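Local coordinates for uncharacterized conserved protein (Idiomarina loihiensis, PDB 2QSD) that is of unknown function but belongs to the DUF1543 family, its sequence matching that domain twice, and forms a two-chain assembly rich in antiparallel strands, at residues 11-16 / 55-60; 87-92 / 106-111; 70-75 / 158-163; 24-29 / 47-52. One frame throughout, in Å; residues are numbered along the deposited sequence.

Contact 1 of 4, residues 11-16 / 55-60; sequences FLVYVG and LHLDSF
The shortest bond runs from Y14 N to S59 O, 2.6 Å and nearly straight (170° at the hydrogen). In return Y14 O serves two donors: D58 N at 2.8 Å, almost along its C=O axis, and, weakly, S59 N at 3.3 Å, so two successive amides point at one carbonyl. A reciprocal backbone pair between G16 and H56 closes the far end. CG of H56 sits in the crowded position between N and the carbonyl carbon (chi1 53°), which turns the ring over the glycine: G16 CA lies 4.0 Å from the ring centroid, a CH-pi contact. ND1 of that ring, with the acceptor in its plane, bonds D58 OD1 at 2.7 Å, while NE2 reaches E25; the ring is thus fixed at both nitrogens. S59 OG lies against Y14 CB, and its polar partner is Y102. On the opposite face, L57 CD1 wedges between V13 CB and V15 CG1, 3.8 Å from each, and V13 CG1 meets F60 CB at 3.7 Å. The one-residue register shift, with D58 and S59 both facing Y14, defines a classic beta bulge in an antiparallel sheet.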
loop_
_atom_site.group_PDB
_atom_site.type_symbol
_atom_site.label_atom_id
_atom_site.label_comp_id
_atom_site.label_asym_id
_atom_site.label_seq_id
_atom_site.Cartn_x
_atom_site.Cartn_y
_atom_site.Cartn_z
ATOM N N PHE A 11 -14.766 7.665 12.469
ATOM C CA PHE A 11 -14.442 7.600 11.059
ATOM C C PHE A 11 -13.359 6.567 10.801
ATOM O O PHE A 11 -12.389 6.455 11.558
ATOM C CB PHE A 11 -13.936 8.945 10.560
ATOM C CG PHE A 11 -14.950 10.053 10.612
ATOM C CD1 PHE A 11 -14.903 11.001 11.632
ATOM C CD2 PHE A 11 -15.916 10.184 9.614
ATOM C CE1 PHE A 11 -15.808 12.058 11.668
ATOM C CE2 PHE A 11 -16.832 11.232 9.643
ATOM C CZ PHE A 11 -16.778 12.171 10.673
ATOM N N LEU A 12 -13.537 5.812 9.727
ATOM C CA LEU A 12 -12.479 4.975 9.195
ATOM C C LEU A 12 -11.966 5.659 7.931
ATOM O O LEU A 12 -12.715 5.847 6.980
ATOM C CB LEU A 12 -13.001 3.544 8.995
ATOM C CG LEU A 12 -12.899 2.506 7.862
ATOM C CD1 LEU A 12 -11.733 2.614 6.908
ATOM C CD2 LEU A 12 -12.938 1.114 8.480
ATOM N N VAL A 13 -10.695 6.059 7.947
ATOM C CA VAL A 13 -10.111 6.845 6.860
ATOM C C VAL A 13 -8.990 6.093 6.149
ATOM O O VAL A 13 -8.184 5.406 6.777
ATOM C CB VAL A 13 -9.598 8.240 7.340
ATOM C CG1 VAL A 13 -10.724 9.074 7.907
ATOM C CG2 VAL A 13 -8.522 8.111 8.382
ATOM N N TYR A 14 -8.957 6.218 4.831
ATOM C CA TYR A 14 -7.929 5.592 4.017
ATOM C C TYR A 14 -7.028 6.717 3.542
ATOM O O TYR A 14 -7.454 7.602 2.800
ATOM C CB TYR A 14 -8.589 4.876 2.846
ATOM C CG TYR A 14 -7.689 4.067 1.939
ATOM C CD1 TYR A 14 -7.018 2.934 2.408
ATOM C CD2 TYR A 14 -7.556 4.400 0.589
ATOM C CE1 TYR A 14 -6.206 2.172 1.568
ATOM C CE2 TYR A 14 -6.748 3.644 -0.268
ATOM C CZ TYR A 14 -6.077 2.535 0.230
ATOM O OH TYR A 14 -5.282 1.791 -0.607
ATOM N N VAL A 15 -5.791 6.712 4.017
ATOM C CA VAL A 15 -4.880 7.811 3.732
ATOM C C VAL A 15 -3.681 7.326 2.942
ATOM O O VAL A 15 -3.361 6.137 2.954
ATOM C CB VAL A 15 -4.436 8.539 5.015
ATOM C CG1 VAL A 15 -5.616 9.237 5.646
ATOM C CG2 VAL A 15 -3.813 7.567 6.014
ATOM N N GLY A 16 -3.031 8.252 2.248
ATOM C CA GLY A 16 -1.909 7.927 1.380
ATOM C C GLY A 16 -0.785 8.933 1.476
ATOM O O GLY A 16 -0.988 10.092 1.860
ATOM N N LEU A 55 0.856 14.226 2.435
ATOM C CA LEU A 55 -0.173 13.346 2.974
ATOM C C LEU A 55 -1.545 13.724 2.430
ATOM O O LEU A 55 -1.909 14.900 2.385
ATOM C CB LEU A 55 -0.168 13.399 4.505
ATOM C CG LEU A 55 -1.135 12.531 5.317
ATOM C CD1 LEU A 55 -0.906 11.048 5.064
ATOM C CD2 LEU A 55 -0.982 12.840 6.788
ATOM N N HIS A 56 -2.289 12.719 1.989
ATOM C CA HIS A 56 -3.605 12.951 1.412
ATOM C C HIS A 56 -4.605 11.902 1.852
ATOM O O HIS A 56 -4.258 10.740 2.072
ATOM C CB HIS A 56 -3.534 13.009 -0.120
ATOM C CG HIS A 56 -2.863 11.822 -0.743
ATOM N ND1 HIS A 56 -3.565 10.738 -1.225
ATOM C CD2 HIS A 56 -1.554 11.551 -0.968
ATOM C CE1 HIS A 56 -2.721 9.849 -1.717
ATOM N NE2 HIS A 56 -1.493 10.316 -1.570
ATOM N N LEU A 57 -5.847 12.344 1.983
ATOM C CA LEU A 57 -6.984 11.498 2.278
ATOM C C LEU A 57 -7.544 10.948 0.968
ATOM O O LEU A 57 -7.736 11.703 0.016
ATOM C CB LEU A 57 -8.028 12.353 2.981
ATOM C CG LEU A 57 -9.267 11.717 3.578
ATOM C CD1 LEU A 57 -8.928 11.037 4.890
ATOM C CD2 LEU A 57 -10.287 12.815 3.777
ATOM N N ASP A 58 -7.809 9.643 0.919
ATOM C CA ASP A 58 -8.296 8.998 -0.313
ATOM C C ASP A 58 -9.736 8.489 -0.257
ATOM O O ASP A 58 -10.471 8.598 -1.234
ATOM C CB ASP A 58 -7.349 7.882 -0.764
ATOM C CG ASP A 58 -6.044 8.420 -1.338
ATOM O OD1 ASP A 58 -5.965 9.639 -1.613
ATOM O OD2 ASP A 58 -5.095 7.624 -1.514
ATOM N N SER A 59 -10.121 7.905 0.873
ATOM C CA SER A 59 -11.520 7.601 1.148
ATOM C C SER A 59 -11.768 7.568 2.646
ATOM O O SER A 59 -10.832 7.465 3.437
ATOM C CB SER A 59 -11.956 6.282 0.502
ATOM O OG SER A 59 -11.281 5.179 1.066
ATOM N N PHE A 60 -13.036 7.678 3.025
ATOM C CA PHE A 60 -13.450 7.522 4.407
ATOM C C PHE A 60 -14.901 7.072 4.515
ATOM O O PHE A 60 -15.683 7.219 3.572
ATOM C CB PHE A 60 -13.229 8.809 5.216
ATOM C CG PHE A 60 -14.149 9.941 4.846
ATOM C CD1 PHE A 60 -13.752 10.897 3.922
ATOM C CD2 PHE A 60 -15.401 10.069 5.445
ATOM C CE1 PHE A 60 -14.589 11.951 3.582
ATOM C CE2 PHE A 60 -16.249 11.115 5.106
ATOM C CZ PHE A 60 -15.842 12.060 4.175
#

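Contact 2 of 4, residues 87-92 / 106-111; sequences YFVNFG and TVVVAD
Strands 87-90 and 106-110 run antiparallel, their short axes 4.8 Å apart at closest approach and 139° between directions, with Y87-V108 and V89-T106 as hydrogen-bonded pairs and F88-V107 as the non-hydrogen-bonded pair between them. This is a regular antiparallel ladder of a three-stranded sheet, in which 85-90 is central and strand 145-148 lies on its other side. The bonds are shortest at the Y87 end, where Y87 N to V108 O and V108 N to Y87 O both measure 2.8 Å. They are a little looser at the other, where V89 N to T106 O is 2.9 Å and T106 N to V89 O is 3.2 Å. On one face, F88 CG is anti to the backbone N (chi1 171°). This lays the ring crosswise to V107, whose CG2 approaches in the ring plane at the CD1 edge, 4.0 Å away; F31 meets the same ring edge-to-face, and I24 of the second subunit packs on it. The other face carries V89, V108, T106 and Y87 and is packed by helix 113-122, through A120 on V89 and A116 on Y87. T106 OG1 is bonded to Q123. Y87 CG, anti to the carbonyl carbon (chi1 -75°), swings its ring along the partner strand: CD1 lies 4.0 Å from A110 CB, and A110 O lies at the ring edge, near its plane, 3.3 Å from Y87 CE1.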
loop_
_atom_site.group_PDB
_atom_site.type_symbol
_atom_site.label_atom_id
_atom_site.label_comp_id
_atom_site.label_asym_id
_atom_site.label_seq_id
_atom_site.Cartn_x
_atom_site.Cartn_y
_atom_site.Cartn_z
ATOM N N TYR A 87 -13.759 -5.280 16.105
ATOM C CA TYR A 87 -12.498 -5.773 15.591
ATOM C C TYR A 87 -12.333 -5.438 14.121
ATOM O O TYR A 87 -13.240 -5.650 13.314
ATOM C CB TYR A 87 -12.361 -7.282 15.793
ATOM C CG TYR A 87 -12.068 -7.704 17.217
ATOM C CD1 TYR A 87 -13.099 -8.098 18.073
ATOM C CD2 TYR A 87 -10.760 -7.724 17.708
ATOM C CE1 TYR A 87 -12.839 -8.492 19.384
ATOM C CE2 TYR A 87 -10.490 -8.119 19.020
ATOM C CZ TYR A 87 -11.536 -8.503 19.851
ATOM O OH TYR A 87 -11.285 -8.894 21.149
ATOM N N PHE A 88 -11.156 -4.914 13.797
ATOM C CA PHE A 88 -10.752 -4.611 12.435
ATOM C C PHE A 88 -9.824 -5.720 11.947
ATOM O O PHE A 88 -8.804 -5.992 12.578
ATOM C CB PHE A 88 -10.030 -3.266 12.428
ATOM C CG PHE A 88 -9.377 -2.929 11.125
ATOM C CD1 PHE A 88 -10.147 -2.588 10.015
ATOM C CD2 PHE A 88 -7.988 -2.933 11.010
ATOM C CE1 PHE A 88 -9.550 -2.262 8.813
ATOM C CE2 PHE A 88 -7.380 -2.610 9.808
ATOM C CZ PHE A 88 -8.166 -2.273 8.705
ATOM N N VAL A 89 -10.175 -6.356 10.831
ATOM C CA VAL A 89 -9.420 -7.505 10.331
ATOM C C VAL A 89 -8.813 -7.234 8.955
ATOM O O VAL A 89 -9.534 -7.026 7.973
ATOM C CB VAL A 89 -10.285 -8.801 10.284
ATOM C CG1 VAL A 89 -9.499 -9.961 9.680
ATOM C CG2 VAL A 89 -10.782 -9.180 11.675
ATOM N N ASN A 90 -7.482 -7.252 8.903
ATOM C CA ASN A 90 -6.720 -7.049 7.673
ATOM C C ASN A 90 -6.373 -8.384 7.011
ATOM O O ASN A 90 -5.704 -9.221 7.620
ATOM C CB ASN A 90 -5.447 -6.248 7.987
ATOM C CG ASN A 90 -4.546 -6.054 6.771
ATOM O OD1 ASN A 90 -3.335 -6.269 6.849
ATOM N ND2 ASN A 90 -5.131 -5.641 5.645
ATOM N N PHE A 91 -6.837 -8.574 5.775
ATOM C CA PHE A 91 -6.561 -9.797 5.006
ATOM C C PHE A 91 -5.192 -9.751 4.324
ATOM O O PHE A 91 -4.766 -8.702 3.830
ATOM C CB PHE A 91 -7.641 -10.048 3.942
ATOM C CG PHE A 91 -8.983 -10.462 4.498
ATOM C CD1 PHE A 91 -9.151 -11.696 5.122
ATOM C CD2 PHE A 91 -10.091 -9.628 4.359
ATOM C CE1 PHE A 91 -10.398 -12.081 5.624
ATOM C CE2 PHE A 91 -11.342 -10.003 4.854
ATOM C CZ PHE A 91 -11.495 -11.230 5.488
ATOM N N GLY A 92 -4.522 -10.901 4.286
ATOM C CA GLY A 92 -3.208 -11.025 3.653
ATOM C C GLY A 92 -3.295 -11.374 2.179
ATOM O O GLY A 92 -3.706 -12.476 1.812
ATOM N N THR A 106 -12.195 -5.982 6.608
ATOM C CA THR A 106 -13.534 -5.814 7.176
ATOM C C THR A 106 -13.492 -5.392 8.650
ATOM O O THR A 106 -12.438 -5.423 9.291
ATOM C CB THR A 106 -14.408 -7.087 7.013
ATOM O OG1 THR A 106 -15.771 -6.779 7.331
ATOM C CG2 THR A 106 -13.926 -8.205 7.919
ATOM N N VAL A 107 -14.649 -4.977 9.162
ATOM C CA VAL A 107 -14.841 -4.735 10.584
ATOM C C VAL A 107 -15.956 -5.660 11.059
ATOM O O VAL A 107 -16.998 -5.765 10.412
ATOM C CB VAL A 107 -15.187 -3.252 10.882
ATOM C CG1 VAL A 107 -15.392 -3.029 12.379
ATOM C CG2 VAL A 107 -14.083 -2.317 10.369
ATOM N N VAL A 108 -15.716 -6.361 12.166
ATOM C CA VAL A 108 -16.695 -7.288 12.747
ATOM C C VAL A 108 -16.835 -7.079 14.253
ATOM O O VAL A 108 -15.989 -6.439 14.885
ATOM C CB VAL A 108 -16.339 -8.793 12.493
ATOM C CG1 VAL A 108 -16.419 -9.158 11.008
ATOM C CG2 VAL A 108 -14.975 -9.163 13.094
ATOM N N VAL A 109 -17.906 -7.629 14.821
ATOM C CA VAL A 109 -18.122 -7.606 16.267
ATOM C C VAL A 109 -17.897 -9.008 16.833
ATOM O O VAL A 109 -18.537 -9.972 16.400
ATOM C CB VAL A 109 -19.534 -7.080 16.622
ATOM C CG1 VAL A 109 -19.819 -7.233 18.110
ATOM C CG2 VAL A 109 -19.671 -5.628 16.209
ATOM N N ALA A 110 -16.972 -9.119 17.783
ATOM C CA ALA A 110 -16.645 -10.413 18.390
ATOM C C ALA A 110 -16.190 -10.277 19.839
ATOM O O ALA A 110 -15.913 -9.168 20.308
ATOM C CB ALA A 110 -15.594 -11.133 17.568
ATOM N N ASP A 111 -16.124 -11.406 20.544
ATOM C CA ASP A 111 -15.682 -11.422 21.944
ATOM C C ASP A 111 -14.166 -11.592 22.083
ATOM O O ASP A 111 -13.553 -11.051 23.005
ATOM C CB ASP A 111 -16.441 -12.478 22.769
ATOM C CG ASP A 111 -16.500 -13.849 22.094
ATOM O OD1 ASP A 111 -17.243 -14.717 22.598
ATOM O OD2 ASP A 111 -15.818 -14.074 21.071
#

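Contact 3 of 4, residues 70-75 / 158-163; sequences RIHLTS and TLEFDG
H72 sets its CG anti to the carbonyl carbon (chi1 -67°), while E160 leaves its backbone with CG anti to N and then bends at chi2 (-149°), so that ring and carboxylate converge diagonally across the two strands. The result is a nearly straight bond (169° at the hydrogen) from H72 NE2 to E160 OE2, 2.8 Å long. It lies in the imidazole plane and uses the anti lone pair of the oxygen, on the side away from OE1. R70, extended from CG to NE, lies beside E160 and points the same way; R70 NE is 4.5 Å from E160 OE2, with the oxygen well out of the guanidinium plane, so charge proximity and not a salt bridge links them. Such closeness would probably help stabilise the carboxylate as an anion. The R70 tip is instead tied through a water: NH2 donates to it at 3.0 Å, and it donates to D162 OD2 at 2.7 Å. The same OD2 is bonded by H65 NE2 of the neighbouring strand. Beneath these groups the backbones pair through R70 N to E160 O at 2.7 Å and H72 N to T158 O at 2.8 Å, with both bonds reciprocated. On the reverse face the I71 and L159 side chains lie side by side, CG1 of I71 3.9 Å from CD2 of L159. Altogether this is a surface ladder of a four-stranded antiparallel sheet, bearing a cross-strand His-carboxylate pair.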
loop_
_atom_site.group_PDB
_atom_site.type_symbol
_atom_site.label_atom_id
_atom_site.label_comp_id
_atom_site.label_asym_id
_atom_site.label_seq_id
_atom_site.Cartn_x
_atom_site.Cartn_y
_atom_site.Cartn_z
ATOM N N ARG A 70 -24.868 -0.874 17.280
ATOM C CA ARG A 70 -24.665 0.566 17.206
ATOM C C ARG A 70 -23.415 0.960 17.995
ATOM O O ARG A 70 -23.185 0.454 19.093
ATOM C CB ARG A 70 -25.894 1.283 17.770
ATOM C CG ARG A 70 -25.839 2.801 17.764
ATOM C CD ARG A 70 -27.191 3.376 18.114
ATOM N NE ARG A 70 -27.121 4.803 18.409
ATOM C CZ ARG A 70 -28.175 5.565 18.689
ATOM N NH1 ARG A 70 -28.003 6.854 18.949
ATOM N NH2 ARG A 70 -29.399 5.045 18.712
ATOM N N ILE A 71 -22.621 1.865 17.426
ATOM C CA ILE A 71 -21.370 2.297 18.029
ATOM C C ILE A 71 -21.601 3.549 18.858
ATOM O O ILE A 71 -22.135 4.544 18.361
ATOM C CB ILE A 71 -20.288 2.542 16.947
ATOM C CG1 ILE A 71 -19.999 1.239 16.196
ATOM C CG2 ILE A 71 -19.010 3.102 17.568
ATOM C CD1 ILE A 71 -19.344 1.430 14.858
ATOM N N HIS A 72 -21.219 3.486 20.131
ATOM C CA HIS A 72 -21.292 4.644 21.018
ATOM C C HIS A 72 -19.894 5.086 21.398
ATOM O O HIS A 72 -18.998 4.253 21.550
ATOM C CB HIS A 72 -22.083 4.317 22.281
ATOM C CG HIS A 72 -23.533 4.065 22.033
ATOM N ND1 HIS A 72 -24.446 5.085 21.874
ATOM C CD2 HIS A 72 -24.232 2.910 21.916
ATOM C CE1 HIS A 72 -25.644 4.568 21.667
ATOM N NE2 HIS A 72 -25.541 3.251 21.688
ATOM N N LEU A 73 -19.717 6.394 21.546
ATOM C CA LEU A 73 -18.430 6.962 21.930
ATOM C C LEU A 73 -18.561 7.754 23.222
ATOM O O LEU A 73 -19.387 8.667 23.320
ATOM C CB LEU A 73 -17.870 7.850 20.812
ATOM C CG LEU A 73 -17.671 7.193 19.443
ATOM C CD1 LEU A 73 -17.413 8.250 18.379
ATOM C CD2 LEU A 73 -16.562 6.143 19.468
ATOM N N THR A 74 -17.748 7.392 24.211
ATOM C CA THR A 74 -17.784 8.024 25.533
ATOM C C THR A 74 -16.387 8.373 26.044
ATOM O O THR A 74 -15.396 7.732 25.673
ATOM C CB THR A 74 -18.493 7.126 26.583
ATOM O OG1 THR A 74 -18.078 5.763 26.415
ATOM C CG2 THR A 74 -20.015 7.214 26.448
ATOM N N SER A 75 -16.322 9.393 26.900
ATOM C CA SER A 75 -15.072 9.797 27.547
ATOM C C SER A 75 -14.642 8.818 28.637
ATOM O O SER A 75 -13.447 8.614 28.853
ATOM C CB SER A 75 -15.194 11.205 28.133
ATOM O OG SER A 75 -15.237 12.179 27.107
ATOM N N THR A 158 -18.140 1.633 22.750
ATOM C CA THR A 158 -19.069 0.657 23.312
ATOM C C THR A 158 -20.143 0.307 22.292
ATOM O O THR A 158 -20.511 1.133 21.462
ATOM C CB THR A 158 -19.716 1.134 24.635
ATOM O OG1 THR A 158 -20.329 2.413 24.447
ATOM C CG2 THR A 158 -18.672 1.231 25.745
ATOM N N LEU A 159 -20.639 -0.925 22.366
ATOM C CA LEU A 159 -21.585 -1.445 21.390
ATOM C C LEU A 159 -22.957 -1.728 21.991
ATOM O O LEU A 159 -23.058 -2.157 23.138
ATOM C CB LEU A 159 -21.017 -2.704 20.726
ATOM C CG LEU A 159 -19.658 -2.524 20.038
ATOM C CD1 LEU A 159 -19.100 -3.851 19.598
ATOM C CD2 LEU A 159 -19.743 -1.562 18.851
ATOM N N GLU A 160 -24.002 -1.477 21.203
ATOM C CA GLU A 160 -25.389 -1.733 21.593
ATOM C C GLU A 160 -26.146 -2.370 20.426
ATOM O O GLU A 160 -26.266 -1.765 19.364
ATOM C CB GLU A 160 -26.067 -0.424 22.002
ATOM C CG GLU A 160 -27.540 -0.560 22.382
ATOM C CD GLU A 160 -28.364 0.683 22.063
ATOM O OE1 GLU A 160 -29.587 0.668 22.319
ATOM O OE2 GLU A 160 -27.802 1.670 21.544
ATOM N N PHE A 161 -26.652 -3.587 20.622
ATOM C CA PHE A 161 -27.431 -4.270 19.595
ATOM C C PHE A 161 -28.767 -3.570 19.321
ATOM O O PHE A 161 -29.576 -3.399 20.230
ATOM C CB PHE A 161 -27.662 -5.732 19.982
ATOM C CG PHE A 161 -28.382 -6.538 18.928
ATOM C CD1 PHE A 161 -27.680 -7.101 17.868
ATOM C CD2 PHE A 161 -29.761 -6.742 19.002
ATOM C CE1 PHE A 161 -28.339 -7.851 16.888
ATOM C CE2 PHE A 161 -30.428 -7.482 18.028
ATOM C CZ PHE A 161 -29.713 -8.042 16.967
ATOM N N ASP A 162 -28.982 -3.164 18.068
ATOM C CA ASP A 162 -30.273 -2.615 17.641
ATOM C C ASP A 162 -30.781 -3.189 16.311
ATOM O O ASP A 162 -31.852 -2.811 15.837
ATOM C CB ASP A 162 -30.257 -1.076 17.619
ATOM C CG ASP A 162 -29.287 -0.490 16.590
ATOM O OD1 ASP A 162 -28.673 -1.242 15.799
ATOM O OD2 ASP A 162 -29.145 0.754 16.572
ATOM N N GLY A 163 -29.996 -4.078 15.705
ATOM C CA GLY A 163 -30.374 -4.722 14.448
ATOM C C GLY A 163 -30.110 -3.963 13.147
ATOM O O GLY A 163 -30.297 -4.520 12.059
HETATM O O HOH W 1 -30.399 2.283 18.407
#

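Contact 4 of 4, residues 24-29 / 47-52; sequences IELHDI and GWFGTQ
L26 directs its CB toward the loop that follows helix 41-47, which packs W48 and F49 on strand 26-34 of the antiparallel sheet that also holds 9-17 and 56-62; the two meet through side chains and not as paired strands. CB lies 4.2 Å from F49 CZ. CG, anti to the carbonyl carbon, then carries CD1 to the ring edge, near its plane, at 3.7 Å from F49 CZ and 4.1 Å from F49 CE2; the two side chains cross at about a right angle. F49 reaches this place with CG in the crowded position between N and the carbonyl carbon (chi1 74°), its CD1 over one face of the W48 indole. That indole, CG anti to its backbone N, pushes its six-membered end against the strand: CH2 meets L26 O at 3.6 Å and CZ3 meets D28 CB at 4.0 Å. NE1 at the other end bonds T51 O at 2.9 Å along a bent path, tying the indole back to its own loop. The dimer contact is close by: D28 OD1 accepts from N23 N and I24 N of the second subunit, while OD2 salt-bridges R30. One water completes the join, donating to D28 OD2 at 2.6 Å and to G47 O at 2.9 Å, with F49 N a weak donor to it.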
loop_
_atom_site.group_PDB
_atom_site.type_symbol
_atom_site.label_atom_id
_atom_site.label_comp_id
_atom_site.label_asym_id
_atom_site.label_seq_id
_atom_site.Cartn_x
_atom_site.Cartn_y
_atom_site.Cartn_z
ATOM N N ILE A 24 7.222 3.708 -4.015
ATOM C CA ILE A 24 5.871 4.134 -4.369
ATOM C C ILE A 24 5.120 4.691 -3.168
ATOM O O ILE A 24 5.564 4.557 -2.032
ATOM C CB ILE A 24 5.049 3.005 -5.058
ATOM C CG1 ILE A 24 4.736 1.861 -4.088
ATOM C CG2 ILE A 24 5.766 2.497 -6.307
ATOM C CD1 ILE A 24 3.848 0.785 -4.688
ATOM N N GLU A 25 3.997 5.338 -3.449
ATOM C CA GLU A 25 3.069 5.837 -2.441
ATOM C C GLU A 25 2.499 4.655 -1.651
ATOM O O GLU A 25 2.150 3.619 -2.223
ATOM C CB GLU A 25 1.930 6.587 -3.144
ATOM C CG GLU A 25 1.271 7.700 -2.351
ATOM C CD GLU A 25 1.824 9.080 -2.677
ATOM O OE1 GLU A 25 1.123 10.076 -2.413
ATOM O OE2 GLU A 25 2.950 9.179 -3.196
ATOM N N LEU A 26 2.424 4.803 -0.336
ATOM C CA LEU A 26 1.874 3.753 0.513
ATOM C C LEU A 26 0.551 4.220 1.083
ATOM O O LEU A 26 0.267 5.421 1.089
ATOM C CB LEU A 26 2.843 3.415 1.647
ATOM C CG LEU A 26 4.302 3.373 1.209
ATOM C CD1 LEU A 26 5.194 3.689 2.374
ATOM C CD2 LEU A 26 4.660 2.037 0.571
ATOM N N HIS A 27 -0.252 3.271 1.556
ATOM C CA HIS A 27 -1.568 3.570 2.108
ATOM C C HIS A 27 -1.805 2.848 3.432
ATOM O O HIS A 27 -1.387 1.711 3.599
ATOM C CB HIS A 27 -2.660 3.180 1.110
ATOM C CG HIS A 27 -2.596 3.938 -0.177
ATOM N ND1 HIS A 27 -1.764 3.573 -1.214
ATOM C CD2 HIS A 27 -3.249 5.050 -0.590
ATOM C CE1 HIS A 27 -1.909 4.426 -2.211
ATOM N NE2 HIS A 27 -2.802 5.333 -1.857
ATOM N N ASP A 28 -2.496 3.509 4.353
ATOM C CA ASP A 28 -2.891 2.899 5.621
ATOM C C ASP A 28 -4.340 3.268 5.965
ATOM O O ASP A 28 -4.865 4.266 5.472
ATOM C CB ASP A 28 -1.941 3.338 6.752
ATOM C CG ASP A 28 -2.068 2.478 8.006
ATOM O OD1 ASP A 28 -2.519 1.321 7.892
ATOM O OD2 ASP A 28 -1.710 2.952 9.108
ATOM N N ILE A 29 -4.969 2.445 6.802
ATOM C CA ILE A 29 -6.294 2.706 7.346
ATOM C C ILE A 29 -6.153 3.208 8.777
ATOM O O ILE A 29 -5.521 2.551 9.607
ATOM C CB ILE A 29 -7.148 1.422 7.330
ATOM C CG1 ILE A 29 -7.511 1.028 5.893
ATOM C CG2 ILE A 29 -8.400 1.567 8.196
ATOM C CD1 ILE A 29 -8.609 1.857 5.299
ATOM N N GLY A 47 -1.225 9.888 13.390
ATOM C CA GLY A 47 -1.355 8.439 13.228
ATOM C C GLY A 47 -0.645 7.905 11.991
ATOM O O GLY A 47 -0.334 6.712 11.916
ATOM N N TRP A 48 -0.394 8.786 11.021
ATOM C CA TRP A 48 0.331 8.425 9.792
ATOM C C TRP A 48 1.774 8.044 10.099
ATOM O O TRP A 48 2.500 8.812 10.706
ATOM C CB TRP A 48 0.280 9.572 8.771
ATOM C CG TRP A 48 1.105 9.341 7.540
ATOM C CD1 TRP A 48 2.188 10.068 7.138
ATOM C CD2 TRP A 48 0.913 8.324 6.540
ATOM N NE1 TRP A 48 2.677 9.573 5.955
ATOM C CE2 TRP A 48 1.922 8.498 5.570
ATOM C CE3 TRP A 48 -0.013 7.287 6.370
ATOM C CZ2 TRP A 48 2.039 7.674 4.451
ATOM C CZ3 TRP A 48 0.107 6.463 5.253
ATOM C CH2 TRP A 48 1.124 6.663 4.312
ATOM N N PHE A 49 2.169 6.848 9.683
ATOM C CA PHE A 49 3.456 6.266 10.063
ATOM C C PHE A 49 4.625 6.856 9.277
ATOM O O PHE A 49 5.779 6.767 9.711
ATOM C CB PHE A 49 3.420 4.742 9.856
ATOM C CG PHE A 49 3.484 4.328 8.415
ATOM C CD1 PHE A 49 2.334 4.323 7.631
ATOM C CD2 PHE A 49 4.705 3.963 7.829
ATOM C CE1 PHE A 49 2.390 3.949 6.296
ATOM C CE2 PHE A 49 4.771 3.602 6.492
ATOM C CZ PHE A 49 3.613 3.593 5.722
ATOM N N GLY A 50 4.315 7.423 8.110
ATOM C CA GLY A 50 5.324 7.846 7.144
ATOM C C GLY A 50 5.642 9.326 7.182
ATOM O O GLY A 50 5.500 9.975 8.214
ATOM N N THR A 51 6.069 9.844 6.037
ATOM C CA THR A 51 6.454 11.238 5.865
ATOM C C THR A 51 5.214 12.128 5.817
ATOM O O THR A 51 4.248 11.813 5.123
ATOM C CB THR A 51 7.278 11.386 4.561
ATOM O OG1 THR A 51 8.480 10.615 4.672
ATOM C CG2 THR A 51 7.623 12.844 4.244
ATOM N N GLN A 52 5.259 13.240 6.548
ATOM C CA GLN A 52 4.141 14.181 6.641
ATOM C C GLN A 52 3.853 14.944 5.357
ATOM O O GLN A 52 2.691 15.146 5.007
ATOM C CB GLN A 52 4.352 15.170 7.795
ATOM C CG GLN A 52 4.369 14.525 9.181
ATOM C CD GLN A 52 3.037 13.903 9.578
ATOM O OE1 GLN A 52 1.968 14.432 9.263
ATOM N NE2 GLN A 52 3.099 12.775 10.284
HETATM O O HOH W 2 -0.294 5.101 9.505
#

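From the N terminus, 11-16 opens contact 1, and the whole of contact 4 (24-29 with 47-52) is made before 55-60 returns to close it, so the shorter loop sits within the longer. Strands 9-17 and 26-34 are neighbours in the same sheet, which joins these two contacts directly. Further along, the same kind of nesting recurs: 70-75 opens contact 3, contact 2 forms and closes between 87 and 111, and only 158-163 completes contact 3. No pair of loops crosses. L12 on V107 and I29 on F88 tie the first pair of contacts to contact 2; within the second pair, V109 packs on L159. Contacts 2 and 4 also touch the second subunit.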